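Local coordinates for protein KmHsv2 (Kluyveromyces marxianus, PDB 3VU4) that probably binds phosphoinositides as an Atg18-related seven-bladed beta-propeller of the PROPPIN family, at residues 140-145 against 151-156; 84-87 against 92-95. All blocks are in the same frame, centred on the assembly; numbering follows the deposited sequence.

Contact 1: residues 140-145 against 151-156; sequences GGVCEF and VYSNEF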
ATOM      1  N   GLY A 140      -4.717 -16.125  -7.312  1.00 39.44           N
ATOM      2  CA  GLY A 140      -4.131 -16.981  -6.296  1.00 37.26           C
ATOM      3  C   GLY A 140      -3.913 -16.371  -4.925  1.00 36.03           C
ATOM      4  O   GLY A 140      -3.037 -16.816  -4.197  1.00 36.19           O
ATOM      5  N   GLY A 141      -4.687 -15.353  -4.565  1.00 34.86           N
ATOM      6  CA  GLY A 141      -4.522 -14.754  -3.253  1.00 35.47           C
ATOM      7  C   GLY A 141      -4.012 -13.324  -3.187  1.00 37.22           C
ATOM      8  O   GLY A 141      -4.307 -12.601  -2.233  1.00 36.88           O
ATOM      9  N   VAL A 142      -3.248 -12.903  -4.187  1.00 38.07           N
ATOM     10  CA  VAL A 142      -2.712 -11.548  -4.197  1.00 38.79           C
ATOM     11  C   VAL A 142      -3.330 -10.670  -5.280  1.00 40.79           C
ATOM     12  O   VAL A 142      -3.459 -11.078  -6.431  1.00 41.71           O
ATOM     13  CB  VAL A 142      -1.190 -11.568  -4.423  1.00 37.78           C
ATOM     14  CG1 VAL A 142      -0.634 -10.158  -4.350  1.00 37.70           C
ATOM     15  CG2 VAL A 142      -0.524 -12.476  -3.397  1.00 37.19           C
ATOM     16  N   CYS A 143      -3.716  -9.457  -4.919  1.00 42.78           N
ATOM     17  CA  CYS A 143      -4.260  -8.559  -5.915  1.00 46.22           C
ATOM     18  C   CYS A 143      -4.268  -7.123  -5.434  1.00 46.46           C
ATOM     19  O   CYS A 143      -4.556  -6.839  -4.276  1.00 48.96           O
ATOM     20  CB  CYS A 143      -5.668  -8.991  -6.324  1.00 49.05           C
ATOM     21  SG  CYS A 143      -6.991  -8.364  -5.306  1.00 52.89           S
ATOM     22  N   GLU A 144      -3.923  -6.219  -6.330  1.00 46.07           N
ATOM     23  CA  GLU A 144      -3.910  -4.814  -5.997  1.00 46.94           C
ATOM     24  C   GLU A 144      -4.583  -4.070  -7.134  1.00 47.18           C
ATOM     25  O   GLU A 144      -4.491  -4.461  -8.297  1.00 45.81           O
ATOM     26  CB  GLU A 144      -2.480  -4.295  -5.828  1.00 47.28           C
ATOM     27  CG  GLU A 144      -2.394  -3.091  -4.894  1.00 51.35           C
ATOM     28  CD  GLU A 144      -1.370  -2.067  -5.333  1.00 53.90           C
ATOM     29  OE1 GLU A 144      -0.331  -2.465  -5.892  1.00 57.43           O
ATOM     30  OE2 GLU A 144      -1.597  -0.861  -5.107  1.00 55.89           O
ATOM     31  N   PHE A 145      -5.286  -3.006  -6.788  1.00 48.66           N
ATOM     32  CA  PHE A 145      -5.950  -2.205  -7.788  1.00 49.01           C
ATOM     33  C   PHE A 145      -5.662  -0.757  -7.489  1.00 48.90           C
ATOM     34  O   PHE A 145      -5.871  -0.295  -6.372  1.00 48.61           O
ATOM     35  CB  PHE A 145      -7.456  -2.421  -7.765  1.00 49.48           C
ATOM     36  CG  PHE A 145      -8.184  -1.557  -8.739  1.00 49.91           C
ATOM     37  CD1 PHE A 145      -8.061  -1.781 -10.107  1.00 51.27           C
ATOM     38  CD2 PHE A 145      -8.939  -0.476  -8.299  1.00 50.39           C
ATOM     39  CE1 PHE A 145      -8.679  -0.935 -11.030  1.00 51.99           C
ATOM     40  CE2 PHE A 145      -9.561   0.377  -9.211  1.00 52.47           C
ATOM     41  CZ  PHE A 145      -9.428   0.146 -10.582  1.00 51.51           C
ATOM     42  N   VAL A 151      -3.797  -5.762 -10.753  1.00 40.27           N
ATOM     43  CA  VAL A 151      -2.695  -6.719 -10.730  1.00 39.22           C
ATOM     44  C   VAL A 151      -3.117  -7.850  -9.809  1.00 39.03           C
ATOM     45  O   VAL A 151      -3.521  -7.609  -8.673  1.00 39.86           O
ATOM     46  CB  VAL A 151      -1.392  -6.096 -10.170  1.00 39.46           C
ATOM     47  CG1 VAL A 151      -0.280  -7.130 -10.180  1.00 36.36           C
ATOM     48  CG2 VAL A 151      -0.987  -4.887 -10.997  1.00 39.02           C
ATOM     49  N   TYR A 152      -3.047  -9.083 -10.294  1.00 38.81           N
ATOM     50  CA  TYR A 152      -3.432 -10.217  -9.468  1.00 38.43           C
ATOM     51  C   TYR A 152      -2.573 -11.454  -9.678  1.00 37.83           C
ATOM     52  O   TYR A 152      -2.042 -11.695 -10.752  1.00 38.56           O
ATOM     53  CB  TYR A 152      -4.910 -10.572  -9.677  1.00 39.89           C
ATOM     54  CG  TYR A 152      -5.284 -10.958 -11.087  1.00 42.21           C
ATOM     55  CD1 TYR A 152      -5.644  -9.990 -12.028  1.00 43.43           C
ATOM     56  CD2 TYR A 152      -5.273 -12.293 -11.485  1.00 42.82           C
ATOM     57  CE1 TYR A 152      -5.982 -10.347 -13.326  1.00 43.81           C
ATOM     58  CE2 TYR A 152      -5.612 -12.661 -12.778  1.00 43.27           C
ATOM     59  CZ  TYR A 152      -5.964 -11.685 -13.696  1.00 44.36           C
ATOM     60  OH  TYR A 152      -6.276 -12.050 -14.985  1.00 44.48           O
ATOM     61  N   SER A 153      -2.441 -12.219  -8.609  1.00 37.98           N
ATOM     62  CA  SER A 153      -1.669 -13.456  -8.568  1.00 39.75           C
ATOM     63  C   SER A 153      -2.343 -14.508  -9.466  1.00 38.16           C
ATOM     64  O   SER A 153      -3.574 -14.594  -9.507  1.00 34.14           O
ATOM     65  CB  SER A 153      -1.652 -13.946  -7.108  1.00 42.80           C
ATOM     66  OG  SER A 153      -0.650 -14.908  -6.861  1.00 51.35           O
ATOM     67  N   ASN A 154      -1.556 -15.297 -10.194  1.00 37.32           N
ATOM     68  CA  ASN A 154      -2.159 -16.335 -11.028  1.00 37.40           C
ATOM     69  C   ASN A 154      -2.660 -17.436 -10.096  1.00 38.61           C
ATOM     70  O   ASN A 154      -2.051 -17.706  -9.062  1.00 38.86           O
ATOM     71  CB  ASN A 154      -1.161 -16.918 -12.030  1.00 35.91           C
ATOM     72  CG  ASN A 154      -1.756 -18.079 -12.835  1.00 39.06           C
ATOM     73  OD1 ASN A 154      -1.503 -19.260 -12.552  1.00 36.50           O
ATOM     74  ND2 ASN A 154      -2.568 -17.742 -13.834  1.00 38.02           N
ATOM     75  N   GLU A 155      -3.763 -18.073 -10.466  1.00 39.44           N
ATOM     76  CA  GLU A 155      -4.352 -19.119  -9.639  1.00 39.46           C
ATOM     77  C   GLU A 155      -3.529 -20.394  -9.464  1.00 38.61           C
ATOM     78  O   GLU A 155      -3.599 -21.028  -8.412  1.00 38.70           O
ATOM     79  CB  GLU A 155      -5.728 -19.462 -10.191  1.00 42.13           C
ATOM     80  CG  GLU A 155      -6.401 -20.657  -9.561  1.00 44.57           C
ATOM     81  CD  GLU A 155      -7.693 -20.996 -10.270  1.00 46.47           C
ATOM     82  OE1 GLU A 155      -7.688 -20.988 -11.522  1.00 48.57           O
ATOM     83  OE2 GLU A 155      -8.702 -21.269  -9.586  1.00 48.21           O
ATOM     84  N   PHE A 156      -2.745 -20.770 -10.474  1.00 37.00           N
ATOM     85  CA  PHE A 156      -1.941 -21.990 -10.383  1.00 34.87           C
ATOM     86  C   PHE A 156      -0.477 -21.728 -10.048  1.00 35.22           C
ATOM     87  O   PHE A 156       0.144 -22.495  -9.311  1.00 34.35           O
ATOM     88  CB  PHE A 156      -2.040 -22.793 -11.689  1.00 32.34           C
ATOM     89  CG  PHE A 156      -3.443 -23.222 -12.028  1.00 32.29           C
ATOM     90  CD1 PHE A 156      -4.354 -22.314 -12.562  1.00 32.65           C
ATOM     91  CD2 PHE A 156      -3.867 -24.527 -11.781  1.00 30.74           C
ATOM     92  CE1 PHE A 156      -5.675 -22.694 -12.847  1.00 30.29           C
ATOM     93  CE2 PHE A 156      -5.176 -24.913 -12.060  1.00 31.25           C
ATOM     94  CZ  PHE A 156      -6.084 -23.989 -12.596  1.00 30.42           C
TER

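Contact 2: residues 84-87 against 92-95; sequences HIWD and QDVS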
ATOM      1  N   HIS A  84     -20.837  -2.919   2.296  1.00 56.01           N
ATOM      2  CA  HIS A  84     -21.736  -1.779   2.334  1.00 55.62           C
ATOM      3  C   HIS A  84     -21.111  -0.509   1.789  1.00 56.72           C
ATOM      4  O   HIS A  84     -20.051  -0.093   2.250  1.00 56.33           O
ATOM      5  CB  HIS A  84     -22.172  -1.488   3.769  1.00 55.55           C
ATOM      6  CG  HIS A  84     -22.904  -2.609   4.433  1.00 56.91           C
ATOM      7  ND1 HIS A  84     -24.230  -2.515   4.798  1.00 57.83           N
ATOM      8  CD2 HIS A  84     -22.484  -3.825   4.856  1.00 57.82           C
ATOM      9  CE1 HIS A  84     -24.594  -3.622   5.420  1.00 57.92           C
ATOM     10  NE2 HIS A  84     -23.552  -4.432   5.469  1.00 59.00           N
ATOM     11  N   ILE A  85     -21.759   0.106   0.807  1.00 57.29           N
ATOM     12  CA  ILE A  85     -21.274   1.377   0.293  1.00 58.59           C
ATOM     13  C   ILE A  85     -22.101   2.336   1.140  1.00 60.30           C
ATOM     14  O   ILE A  85     -23.324   2.329   1.060  1.00 60.63           O
ATOM     15  CB  ILE A  85     -21.609   1.565  -1.188  1.00 57.69           C
ATOM     16  CG1 ILE A  85     -21.093   0.367  -1.990  1.00 57.44           C
ATOM     17  CG2 ILE A  85     -20.968   2.852  -1.701  1.00 57.13           C
ATOM     18  CD1 ILE A  85     -19.598   0.163  -1.903  1.00 56.57           C
ATOM     19  N   TRP A  86     -21.435   3.139   1.964  1.00 62.60           N
ATOM     20  CA  TRP A  86     -22.118   4.057   2.876  1.00 64.11           C
ATOM     21  C   TRP A  86     -21.830   5.530   2.623  1.00 65.99           C
ATOM     22  O   TRP A  86     -20.744   5.894   2.173  1.00 66.54           O
ATOM     23  CB  TRP A  86     -21.740   3.665   4.310  1.00 63.07           C
ATOM     24  CG  TRP A  86     -22.115   4.612   5.411  1.00 62.87           C
ATOM     25  CD1 TRP A  86     -21.468   5.766   5.763  1.00 63.52           C
ATOM     26  CD2 TRP A  86     -23.148   4.419   6.383  1.00 62.50           C
ATOM     27  NE1 TRP A  86     -22.032   6.299   6.902  1.00 63.25           N
ATOM     28  CE2 TRP A  86     -23.065   5.494   7.300  1.00 63.00           C
ATOM     29  CE3 TRP A  86     -24.139   3.447   6.567  1.00 62.92           C
ATOM     30  CZ2 TRP A  86     -23.932   5.612   8.393  1.00 63.52           C
ATOM     31  CZ3 TRP A  86     -25.002   3.567   7.654  1.00 63.71           C
ATOM     32  CH2 TRP A  86     -24.893   4.645   8.550  1.00 63.56           C
ATOM     33  N   ASP A  87     -22.818   6.373   2.915  1.00 68.27           N
ATOM     34  CA  ASP A  87     -22.697   7.814   2.725  1.00 70.33           C
ATOM     35  C   ASP A  87     -22.328   8.479   4.050  1.00 71.78           C
ATOM     36  O   ASP A  87     -23.023   8.325   5.051  1.00 71.55           O
ATOM     37  CB  ASP A  87     -24.020   8.385   2.200  1.00 71.02           C
ATOM     38  CG  ASP A  87     -23.872   9.795   1.641  1.00 72.96           C
ATOM     39  OD1 ASP A  87     -23.390  10.687   2.373  1.00 72.95           O
ATOM     40  OD2 ASP A  87     -24.242  10.010   0.465  1.00 74.41           O
ATOM     41  N   GLN A  92     -26.114   7.080   5.479  1.00 74.29           N
ATOM     42  CA  GLN A  92     -27.048   6.140   4.884  1.00 74.39           C
ATOM     43  C   GLN A  92     -26.384   5.143   3.952  1.00 72.83           C
ATOM     44  O   GLN A  92     -25.458   5.485   3.225  1.00 72.66           O
ATOM     45  CB  GLN A  92     -28.078   6.948   4.108  1.00 77.44           C
ATOM     46  CG  GLN A  92     -29.447   6.341   3.965  1.00 80.89           C
ATOM     47  CD  GLN A  92     -30.431   7.375   3.455  1.00 82.87           C
ATOM     48  OE1 GLN A  92     -30.299   7.873   2.334  1.00 82.86           O
ATOM     49  NE2 GLN A  92     -31.411   7.725   4.284  1.00 84.13           N
ATOM     50  N   ASP A  93     -26.861   3.904   3.981  1.00 71.58           N
ATOM     51  CA  ASP A  93     -26.335   2.867   3.104  1.00 70.77           C
ATOM     52  C   ASP A  93     -26.832   3.252   1.711  1.00 70.44           C
ATOM     53  O   ASP A  93     -28.033   3.415   1.510  1.00 71.87           O
ATOM     54  CB  ASP A  93     -26.912   1.506   3.508  1.00 71.53           C
ATOM     55  CG  ASP A  93     -25.843   0.501   3.908  1.00 72.22           C
ATOM     56  OD1 ASP A  93     -24.876   0.897   4.592  1.00 72.64           O
ATOM     57  OD2 ASP A  93     -25.980  -0.691   3.556  1.00 72.32           O
ATOM     58  N   VAL A  94     -25.925   3.428   0.756  1.00 69.11           N
ATOM     59  CA  VAL A  94     -26.332   3.788  -0.596  1.00 67.06           C
ATOM     60  C   VAL A  94     -26.285   2.554  -1.480  1.00 66.81           C
ATOM     61  O   VAL A  94     -26.584   2.623  -2.669  1.00 68.29           O
ATOM     62  CB  VAL A  94     -25.408   4.852  -1.219  1.00 66.78           C
ATOM     63  CG1 VAL A  94     -24.067   4.232  -1.568  1.00 66.42           C
ATOM     64  CG2 VAL A  94     -26.050   5.435  -2.468  1.00 66.12           C
ATOM     65  N   SER A  95     -25.901   1.425  -0.894  1.00 66.11           N
ATOM     66  CA  SER A  95     -25.810   0.178  -1.642  1.00 65.50           C
ATOM     67  C   SER A  95     -25.272  -0.983  -0.808  1.00 65.33           C
ATOM     68  O   SER A  95     -24.594  -0.787   0.199  1.00 65.59           O
ATOM     69  CB  SER A  95     -24.913   0.366  -2.864  1.00 64.79           C
ATOM     70  OG  SER A  95     -24.785  -0.850  -3.575  1.00 69.00           O
TER

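Contact 1: residues 140-145 against 151-156
The first torsions of Cys143 and Tyr152 both set the gamma atom between the backbone N and the carbonyl carbon (chi1 60° for Tyr152), turning SG and the ring on past the point where the residues touch; the phenol leads away from 140-145 and lies almost parallel to the His162 ring on the next strand. The touch itself, Cys143 CB to Tyr152 CB 3.8 Å, comes from their non-hydrogen-bonded pairing on one face of the sheet. The two strand axes run antiparallel at 167°, and the bonds fix the register. Glu144 and Val151 form a hydrogen-bonded pair: Glu144 N gives to Val151 O (2.8 Å) within the carbonyl plane, and Val151 N returns a nearly straight bond to Glu144 O (2.9 Å). Two residues further along each strand, beyond the Cys143-Tyr152 pair, Ser153 N reaches Val142 O at 2.7 Å, while Val142 CB lies alongside Ser153 CB at 3.6 Å. At the corner, Gly140 N still bonds to Ser153 O (2.9 Å), but from well above the carbonyl plane, and Gly140 CA comes within 3.5 Å of Asn154 O with no side chain between them. Glu144 OE1 accepts from Leu203 N; Val142, Glu144 and Val151 pack on strand 198-203, whereas Cys143 faces strand 103-108. Flanked by neighbouring sheets on both faces, this is the beta hairpin of the first two strands of a propeller blade.

Contact 2: residues 84-87 against 92-95
A beta hairpin with a classic bulge joins the third and fourth strands of a four-stranded propeller blade here: Val94 and Ser95 both face Ile85. The evidence is the sharing of one carbonyl, since Ile85 O takes a bond from Val94 N at 2.8 Å and a weak, bent one from Ser95 N at 3.4 Å. Ile85 N in turn gives to Ser95 O (3.0 Å) from above the carbonyl plane. Past the bulge the register has moved by one residue, and Asp87 N bonds to Gln92 O at 2.8 Å; the short axes of the two strands stand at 130°, far from straight antiparallel. Beside the shared carbonyl, Ile85 CG2 touches Val94 CG1 at 3.4 Å, the two side chains crossing obliquely.

Trp86 and Asp93, a non-hydrogen-bonded pair, share the other face with His84. Trp86 CG is anti to the backbone N (chi1 169°), which swings the indole over the start of 92-95, and Gln92 N sits 3.8 Å above the indole plane, over the ring centre. Asp93 approaches the same ring at its edge, with its carboxylate turned steeply to the indole. Phe75, on the neighbouring strand 72-76, meets the rings of both His84 and Trp86 and also touches Asp93, so the polar group is framed by aromatic side chains. Asp93 OD2 takes the main bond from His84 ND1, through its syn lone pair, at 2.8 Å. With ring and carboxylate planes 59° apart, this bond probably polarises the imidazole. Asp93 OD1, weakly shared with His84 ND1, lies in plane at the indole edge, 3.3 Å from Trp86 CE3.

Overall arrangement
Along the chain the 84-95 hairpin comes first and is complete some 45 residues before the 140-156 hairpin begins. They belong to different blades of the seven-bladed propeller: contact 2 to the sheet of strands 63-66, 72-76, 82-87 and 92-98, contact 1 to that of strands 142-146, 149-154, 161-165 and 189-191. Their centres are 27 Å apart and their nearest atoms about 12 Å. Contact 1 is an inner-strand hairpin, about 15 Å from the chain's centre to its own; contact 2 is an outer-strand hairpin, about 24 Å out. The chain enters contact 1 at a corner directly after strand 137-139, the last strand of the blade lying between them.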